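Local structure of fibronectin type III domain-containing protein (6P2K) at residues Glu98-Ala103 against Phe131-Ala136; Pro119-Asp124 against Asp163-Ser168. The protein probably hydrolyses beta-glucans such as xyloglucan, as a family 74 glycoside hydrolase whose beta-propeller part, the piece described here, carries bound zinc ions. All coordinates share one frame; numbering follows the deposited sequence.

Interaction 1. Residues Glu98-Ala103 against Phe131-Ala136; sequences ENKSIA and FGETAA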
ATOM      1  N   GLU B  98     -15.149 -51.318  43.325  1.00 51.84           N
ATOM      2  CA  GLU B  98     -14.924 -51.690  41.934  1.00 54.31           C
ATOM      3  C   GLU B  98     -16.222 -51.590  41.148  1.00 52.66           C
ATOM      4  O   GLU B  98     -17.271 -52.052  41.604  1.00 55.61           O
ATOM      5  CB  GLU B  98     -14.362 -53.110  41.845  1.00 60.15           C
ATOM      6  CG  GLU B  98     -12.930 -53.227  42.338  1.00 65.27           C
ATOM      7  CD  GLU B  98     -12.162 -54.359  41.682  1.00 72.49           C
ATOM      8  OE1 GLU B  98     -11.382 -55.049  42.377  1.00 74.88           O
ATOM      9  OE2 GLU B  98     -12.338 -54.555  40.462  1.00 73.93           O
ATOM     10  N   ASN B  99     -16.149 -50.977  39.965  1.00 46.55           N
ATOM     11  CA  ASN B  99     -17.303 -50.774  39.090  1.00 47.08           C
ATOM     12  C   ASN B  99     -18.352 -49.860  39.721  1.00 49.06           C
ATOM     13  O   ASN B  99     -19.534 -49.936  39.371  1.00 48.49           O
ATOM     14  CB  ASN B  99     -17.933 -52.116  38.686  1.00 54.23           C
ATOM     15  CG  ASN B  99     -18.579 -52.076  37.313  1.00 55.11           C
ATOM     16  OD1 ASN B  99     -18.762 -51.008  36.731  1.00 54.31           O
ATOM     17  ND2 ASN B  99     -18.930 -53.246  36.791  1.00 56.41           N
ATOM     18  N   LYS B 100     -17.942 -48.984  40.641  1.00 50.02           N
ATOM     19  CA  LYS B 100     -18.847 -48.088  41.359  1.00 51.63           C
ATOM     20  C   LYS B 100     -18.355 -46.654  41.202  1.00 45.45           C
ATOM     21  O   LYS B 100     -17.391 -46.255  41.858  1.00 43.95           O
ATOM     22  CB  LYS B 100     -18.928 -48.460  42.840  1.00 57.39           C
ATOM     23  CG  LYS B 100     -19.545 -49.816  43.134  1.00 65.24           C
ATOM     24  CD  LYS B 100     -20.959 -49.910  42.595  1.00 71.31           C
ATOM     25  CE  LYS B 100     -21.893 -48.989  43.364  1.00 75.04           C
ATOM     26  NZ  LYS B 100     -23.316 -49.419  43.269  1.00 78.69           N
ATOM     27  N   SER B 101     -19.022 -45.871  40.357  1.00 43.99           N
ATOM     28  CA  SER B 101     -18.611 -44.487  40.134  1.00 44.27           C
ATOM     29  C   SER B 101     -18.791 -43.657  41.399  1.00 45.43           C
ATOM     30  O   SER B 101     -19.887 -43.602  41.966  1.00 46.22           O
ATOM     31  CB  SER B 101     -19.415 -43.877  38.987  1.00 44.49           C
ATOM     32  OG  SER B 101     -18.903 -42.609  38.628  1.00 41.85           O
ATOM     33  N   ILE B 102     -17.719 -42.992  41.827  1.00 44.51           N
ATOM     34  CA  ILE B 102     -17.698 -42.219  43.065  1.00 44.08           C
ATOM     35  C   ILE B 102     -17.291 -40.788  42.749  1.00 45.06           C
ATOM     36  O   ILE B 102     -16.304 -40.559  42.039  1.00 43.11           O
ATOM     37  CB  ILE B 102     -16.746 -42.847  44.098  1.00 42.08           C
ATOM     38  CG1 ILE B 102     -17.250 -44.228  44.487  1.00 45.72           C
ATOM     39  CG2 ILE B 102     -16.618 -41.982  45.338  1.00 39.68           C
ATOM     40  CD1 ILE B 102     -16.227 -45.023  45.187  1.00 48.04           C
ATOM     41  N   ALA B 103     -18.044 -39.826  43.294  1.00 43.47           N
ATOM     42  CA  ALA B 103     -17.817 -38.416  43.012  1.00 38.90           C
ATOM     43  C   ALA B 103     -17.762 -37.547  44.264  1.00 40.75           C
ATOM     44  O   ALA B 103     -17.804 -36.318  44.145  1.00 40.64           O
ATOM     45  CB  ALA B 103     -18.899 -37.882  42.069  1.00 36.84           C
ATOM     46  N   PHE B 131     -19.402 -48.860  31.913  1.00 48.83           N
ATOM     47  CA  PHE B 131     -19.022 -50.137  32.507  1.00 47.13           C
ATOM     48  C   PHE B 131     -20.222 -50.907  33.054  1.00 53.48           C
ATOM     49  O   PHE B 131     -20.064 -51.751  33.943  1.00 54.18           O
ATOM     50  CB  PHE B 131     -17.987 -49.934  33.615  1.00 45.57           C
ATOM     51  CG  PHE B 131     -16.692 -49.331  33.145  1.00 43.37           C
ATOM     52  CD1 PHE B 131     -15.711 -50.122  32.569  1.00 43.68           C
ATOM     53  CD2 PHE B 131     -16.446 -47.977  33.307  1.00 41.18           C
ATOM     54  CE1 PHE B 131     -14.513 -49.572  32.149  1.00 41.90           C
ATOM     55  CE2 PHE B 131     -15.250 -47.420  32.887  1.00 46.35           C
ATOM     56  CZ  PHE B 131     -14.282 -48.219  32.307  1.00 39.77           C
ATOM     57  N   GLY B 132     -21.423 -50.623  32.552  1.00 50.85           N
ATOM     58  CA  GLY B 132     -22.604 -51.387  32.888  1.00 53.68           C
ATOM     59  C   GLY B 132     -23.451 -50.825  34.011  1.00 55.63           C
ATOM     60  O   GLY B 132     -24.516 -51.386  34.296  1.00 59.34           O
ATOM     61  N   GLU B 133     -23.019 -49.750  34.661  1.00 52.61           N
ATOM     62  CA  GLU B 133     -23.823 -49.157  35.717  1.00 54.97           C
ATOM     63  C   GLU B 133     -25.038 -48.443  35.130  1.00 56.90           C
ATOM     64  O   GLU B 133     -25.101 -48.141  33.936  1.00 60.07           O
ATOM     65  CB  GLU B 133     -22.991 -48.177  36.549  1.00 54.71           C
ATOM     66  CG  GLU B 133     -22.133 -48.826  37.626  1.00 55.90           C
ATOM     67  CD  GLU B 133     -21.546 -47.811  38.594  1.00 54.93           C
ATOM     68  OE1 GLU B 133     -20.460 -47.263  38.303  1.00 52.76           O
ATOM     69  OE2 GLU B 133     -22.169 -47.564  39.648  1.00 55.90           O
ATOM     70  N   THR B 134     -26.019 -48.179  35.991  1.00 57.81           N
ATOM     71  CA  THR B 134     -27.199 -47.416  35.615  1.00 59.27           C
ATOM     72  C   THR B 134     -27.384 -46.260  36.587  1.00 57.43           C
ATOM     73  O   THR B 134     -27.048 -46.363  37.771  1.00 55.94           O
ATOM     74  CB  THR B 134     -28.477 -48.281  35.597  1.00 62.86           C
ATOM     75  OG1 THR B 134     -28.838 -48.646  36.935  1.00 64.57           O
ATOM     76  CG2 THR B 134     -28.268 -49.540  34.770  1.00 64.57           C
ATOM     77  N   ALA B 135     -27.916 -45.150  36.069  1.00 55.99           N
ATOM     78  CA  ALA B 135     -28.224 -44.014  36.931  1.00 54.76           C
ATOM     79  C   ALA B 135     -29.267 -44.388  37.973  1.00 57.08           C
ATOM     80  O   ALA B 135     -29.134 -44.041  39.152  1.00 55.89           O
ATOM     81  CB  ALA B 135     -28.700 -42.829  36.091  1.00 54.52           C
ATOM     82  N   ALA B 136     -30.307 -45.106  37.559  1.00 59.91           N
ATOM     83  CA  ALA B 136     -31.326 -45.556  38.495  1.00 64.31           C
ATOM     84  C   ALA B 136     -30.768 -46.645  39.403  1.00 67.56           C
ATOM     85  O   ALA B 136     -30.007 -47.515  38.968  1.00 66.75           O
ATOM     86  CB  ALA B 136     -32.552 -46.071  37.743  1.00 66.60           C
TER
HETATM   87  O   HOH W   1     -21.851 -45.577  41.567  1.00 45.56           O

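Interaction 2. Residues Pro119-Asp124 against Asp163-Ser168; sequences PGWRDD and DRNVYS. With ZN (zinc ion), chain Q.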
ATOM      1  N   PRO B 119     -21.292 -42.718  46.021  1.00 48.28           N
ATOM      2  CA  PRO B 119     -21.466 -42.947  44.583  1.00 46.67           C
ATOM      3  C   PRO B 119     -21.956 -41.693  43.875  1.00 45.08           C
ATOM      4  O   PRO B 119     -22.797 -40.953  44.388  1.00 47.90           O
ATOM      5  CB  PRO B 119     -22.512 -44.064  44.533  1.00 49.36           C
ATOM      6  CG  PRO B 119     -22.290 -44.817  45.793  1.00 49.30           C
ATOM      7  CD  PRO B 119     -21.881 -43.799  46.828  1.00 48.49           C
ATOM      8  N   GLY B 120     -21.419 -41.455  42.686  1.00 42.77           N
ATOM      9  CA  GLY B 120     -21.813 -40.282  41.931  1.00 42.87           C
ATOM     10  C   GLY B 120     -21.012 -40.166  40.655  1.00 42.46           C
ATOM     11  O   GLY B 120     -20.025 -40.878  40.439  1.00 42.78           O
ATOM     12  N   TRP B 121     -21.459 -39.233  39.806  1.00 41.31           N
ATOM     13  CA  TRP B 121     -20.757 -38.991  38.541  1.00 38.17           C
ATOM     14  C   TRP B 121     -20.977 -37.580  38.010  1.00 36.38           C
ATOM     15  O   TRP B 121     -20.862 -37.386  36.795  1.00 36.22           O
ATOM     16  CB  TRP B 121     -21.199 -40.017  37.496  1.00 41.84           C
ATOM     17  CG  TRP B 121     -22.683 -40.028  37.286  1.00 42.97           C
ATOM     18  CD1 TRP B 121     -23.382 -39.303  36.370  1.00 42.99           C
ATOM     19  CD2 TRP B 121     -23.649 -40.792  38.018  1.00 45.64           C
ATOM     20  NE1 TRP B 121     -24.726 -39.574  36.478  1.00 45.15           N
ATOM     21  CE2 TRP B 121     -24.915 -40.483  37.484  1.00 47.46           C
ATOM     22  CE3 TRP B 121     -23.567 -41.710  39.069  1.00 46.57           C
ATOM     23  CZ2 TRP B 121     -26.089 -41.059  37.966  1.00 48.93           C
ATOM     24  CZ3 TRP B 121     -24.732 -42.280  39.546  1.00 48.92           C
ATOM     25  CH2 TRP B 121     -25.976 -41.953  38.993  1.00 49.77           C
ATOM     26  N   ARG B 122     -21.300 -36.603  38.855  1.00 35.86           N
ATOM     27  CA  ARG B 122     -21.448 -35.190  38.467  1.00 35.30           C
ATOM     28  C   ARG B 122     -22.510 -35.101  37.373  1.00 35.60           C
ATOM     29  O   ARG B 122     -23.590 -35.693  37.527  1.00 36.45           O
ATOM     30  CB  ARG B 122     -20.079 -34.636  38.099  1.00 34.87           C
ATOM     31  CG  ARG B 122     -19.083 -34.679  39.232  1.00 33.26           C
ATOM     32  CD  ARG B 122     -17.888 -33.780  38.966  1.00 34.22           C
ATOM     33  NE  ARG B 122     -17.056 -33.659  40.157  1.00 36.24           N
ATOM     34  CZ  ARG B 122     -17.050 -32.601  40.961  1.00 36.51           C
ATOM     35  NH1 ARG B 122     -17.822 -31.555  40.697  1.00 32.43           N
ATOM     36  NH2 ARG B 122     -16.264 -32.587  42.031  1.00 37.39           N
ATOM     37  N   ASP B 123     -22.259 -34.387  36.277  1.00 35.33           N
ATOM     38  CA  ASP B 123     -23.198 -34.250  35.173  1.00 39.05           C
ATOM     39  C   ASP B 123     -22.914 -35.222  34.036  1.00 41.91           C
ATOM     40  O   ASP B 123     -23.507 -35.094  32.961  1.00 43.65           O
ATOM     41  CB  ASP B 123     -23.172 -32.814  34.646  1.00 37.78           C
ATOM     42  CG  ASP B 123     -21.763 -32.340  34.319  1.00 40.15           C
ATOM     43  OD1 ASP B 123     -20.816 -32.746  35.031  1.00 41.64           O
ATOM     44  OD2 ASP B 123     -21.599 -31.566  33.352  1.00 39.13           O
ATOM     45  N   ASP B 124     -22.021 -36.189  34.243  1.00 43.21           N
ATOM     46  CA  ASP B 124     -21.648 -37.123  33.188  1.00 48.84           C
ATOM     47  C   ASP B 124     -22.675 -38.240  33.054  1.00 47.61           C
ATOM     48  O   ASP B 124     -22.321 -39.422  33.095  1.00 43.13           O
ATOM     49  CB  ASP B 124     -20.263 -37.716  33.462  1.00 58.65           C
ATOM     50  CG  ASP B 124     -19.167 -37.044  32.658  1.00 68.69           C
ATOM     51  OD1 ASP B 124     -19.433 -36.007  32.010  1.00 79.72           O
ATOM     52  OD2 ASP B 124     -18.030 -37.559  32.673  1.00 72.93           O
ATOM     53  N   ASP B 163     -33.038 -42.197  40.440  1.00 63.88           N
ATOM     54  CA  ASP B 163     -31.655 -41.782  40.234  1.00 58.78           C
ATOM     55  C   ASP B 163     -30.948 -41.592  41.570  1.00 55.27           C
ATOM     56  O   ASP B 163     -31.445 -40.884  42.453  1.00 55.90           O
ATOM     57  CB  ASP B 163     -31.618 -40.495  39.410  1.00 59.18           C
ATOM     58  CG  ASP B 163     -30.210 -40.063  39.048  1.00 57.01           C
ATOM     59  OD1 ASP B 163     -29.426 -39.737  39.963  1.00 54.80           O
ATOM     60  OD2 ASP B 163     -29.884 -40.066  37.842  1.00 55.28           O
ATOM     61  N   ARG B 164     -29.770 -42.204  41.701  1.00 56.64           N
ATOM     62  CA  ARG B 164     -29.058 -42.312  42.968  1.00 57.33           C
ATOM     63  C   ARG B 164     -27.831 -41.414  43.043  1.00 54.87           C
ATOM     64  O   ARG B 164     -27.057 -41.524  43.998  1.00 50.37           O
ATOM     65  CB  ARG B 164     -28.649 -43.766  43.204  1.00 58.73           C
ATOM     66  CG  ARG B 164     -27.513 -44.202  42.303  1.00 53.35           C
ATOM     67  CD  ARG B 164     -27.530 -45.687  41.998  1.00 55.31           C
ATOM     68  NE  ARG B 164     -26.725 -45.980  40.814  1.00 57.28           N
ATOM     69  CZ  ARG B 164     -25.399 -46.091  40.819  1.00 55.87           C
ATOM     70  NH1 ARG B 164     -24.725 -45.936  41.951  1.00 56.48           N
ATOM     71  NH2 ARG B 164     -24.746 -46.354  39.695  1.00 54.58           N
ATOM     72  N   ASN B 165     -27.641 -40.527  42.067  1.00 52.41           N
ATOM     73  CA  ASN B 165     -26.454 -39.680  42.019  1.00 47.98           C
ATOM     74  C   ASN B 165     -26.355 -38.814  43.269  1.00 48.57           C
ATOM     75  O   ASN B 165     -27.279 -38.060  43.586  1.00 52.45           O
ATOM     76  CB  ASN B 165     -26.500 -38.809  40.764  1.00 47.27           C
ATOM     77  CG  ASN B 165     -25.167 -38.164  40.442  1.00 46.17           C
ATOM     78  OD1 ASN B 165     -24.169 -38.391  41.123  1.00 40.17           O
ATOM     79  ND2 ASN B 165     -25.145 -37.351  39.392  1.00 44.43           N
ATOM     80  N   VAL B 166     -25.238 -38.931  43.985  1.00 46.15           N
ATOM     81  CA  VAL B 166     -24.953 -38.097  45.147  1.00 47.02           C
ATOM     82  C   VAL B 166     -23.992 -36.998  44.722  1.00 46.44           C
ATOM     83  O   VAL B 166     -22.976 -37.268  44.066  1.00 45.07           O
ATOM     84  CB  VAL B 166     -24.369 -38.920  46.308  1.00 49.53           C
ATOM     85  CG1 VAL B 166     -23.996 -38.006  47.466  1.00 50.19           C
ATOM     86  CG2 VAL B 166     -25.362 -39.978  46.758  1.00 48.59           C
ATOM     87  N   TYR B 167     -24.306 -35.758  45.092  1.00 45.44           N
ATOM     88  CA  TYR B 167     -23.521 -34.607  44.669  1.00 41.55           C
ATOM     89  C   TYR B 167     -22.566 -34.098  45.740  1.00 40.56           C
ATOM     90  O   TYR B 167     -21.432 -33.730  45.417  1.00 39.28           O
ATOM     91  CB  TYR B 167     -24.452 -33.476  44.222  1.00 40.11           C
ATOM     92  CG  TYR B 167     -25.238 -33.820  42.978  1.00 42.21           C
ATOM     93  CD1 TYR B 167     -24.618 -33.882  41.736  1.00 40.96           C
ATOM     94  CD2 TYR B 167     -26.600 -34.093  43.044  1.00 44.92           C
ATOM     95  CE1 TYR B 167     -25.332 -34.200  40.596  1.00 42.24           C
ATOM     96  CE2 TYR B 167     -27.324 -34.411  41.907  1.00 43.39           C
ATOM     97  CZ  TYR B 167     -26.685 -34.464  40.687  1.00 41.79           C
ATOM     98  OH  TYR B 167     -27.397 -34.781  39.553  1.00 43.88           O
ATOM     99  N   SER B 168     -22.976 -34.071  47.008  1.00 41.51           N
ATOM    100  CA  SER B 168     -22.078 -33.601  48.053  1.00 44.77           C
ATOM    101  C   SER B 168     -22.371 -34.314  49.367  1.00 46.67           C
ATOM    102  O   SER B 168     -23.465 -34.839  49.592  1.00 48.06           O
ATOM    103  CB  SER B 168     -22.167 -32.078  48.237  1.00 45.75           C
ATOM    104  OG  SER B 168     -23.485 -31.606  48.029  1.00 47.47           O
TER
HETATM  105 ZN    ZN Q 802     -18.671 -34.166  31.601  0.76 69.04          ZN
HETATM  106  O   HOH W   2     -21.704 -36.449  41.686  1.00 32.34           O
HETATM  107  O   HOH W   3     -25.920 -35.002  37.103  1.00 42.26           O
HETATM  108  O   HOH W   4     -17.362 -34.587  30.011  1.00 70.30           O
HETATM  109  O   HOH W   5     -20.343 -33.486  30.525  1.00 68.17           O
HETATM  110  O   HOH W   6     -18.730 -34.446  33.689  1.00 65.66           O

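Interaction 1. Residues Glu98-Ala103 against Phe131-Ala136
The carboxylate of E133 meets the backbone of N99, K100 and S101, a worked example of one acid holding a chain just before it enters a strand. Its OE1 accepts from the backbone N of S101 at 2.9 Å, using the syn lone pair, with an N-H...O angle of 146°. The other oxygen, OE2, accepts a hydrogen bond from a water that also donates to S101 O, so the acid spans both backbone polar groups of S101. E133 CG lies 3.3 Å from N99 O, and the extended chain (CD anti to CA, chi2 -169°) sets E133 CD close against N99 O, 3.0 Å away. K100 bends at chi2 and chi3, crossing E133 at about a right angle, with its NZ 4.2 Å from OE2, beyond a salt bridge. Farther out, R164 grips OE2 in a salt bridge and also bonds T134 O, while S101 OG is bonded to G120 O. An alanine in place of E133 would probably leave S101 N without this acceptor and R164 without its carboxylate mate. The positive groups of R164 and K100 are likely to stabilise the acid as carboxylate, consistent with its role here as an acceptor of hydrogen bonds from N-H and water.

Interaction 2. Residues Pro119-Asp124 against Asp163-Ser168
The side-chain amide of N165 lies flat on the indole of W121, the two planes only 9° apart, while both its polar atoms bond to the backbone around that same tryptophan. CG, anti to the backbone N (chi1 -165°), is placed 3.7 Å above the W121 ring plane, over its centre, and N165 CB adds a CH-pi contact 3.8 Å from the centroid of the six-membered ring. OD1 accepts from W121 N at 3.1 Å, the donor standing 41° out of the carbonyl plane. ND2 gives a bond of 2.9 Å to R122 O that lies in the planes of both groups and falls on a lone pair. The stack and the two bonds together fix the rotation of the amide. A water links R122 N to V166 O.

Two residues earlier, D163 OD1 accepts from N165 N at 2.9 Å, an Asx turn that sets up the asparagine; the same oxygen is also hydrogen-bonded to N184. V166 N then bonds P119 O at 3.2 Å. R164 turns one face of its guanidinium to W121 CZ3 while its NH2 is engaged by E133, and W121 NE1 is tied to D125. At G120 a side chain would run into V166 O.

The loop thus pinned makes a type II' turn from W121 to D124, and D124 OD1 binds zinc at 2.0 Å together with Q16 and three waters. A loop between the second and third strands of one four-stranded blade, docked on the start of the next blade's first strand, is a blade-to-blade junction of a seven-bladed beta-propeller.

Interactions 1 and 2 have their centres 10 Å apart and interlock along the chain, in the order 98-103, 119-124, 131-136, 163-168. Strands 102-108 and 114-119 are antiparallel neighbours in one blade, and S101 O reaches G120 N at 2.7 Å, a probable hydrogen bond. The long loop from strand 114-119 to strand 139-144 supplies a segment to each contact: its beginning meets the entry to strand 166-171 of the next blade, and its later part returns to the start of strand 102-108. R164, through its salt bridge to E133, joins the two. The linked contacts thus connect adjacent blades beside the zinc ion held by D124 and Q16.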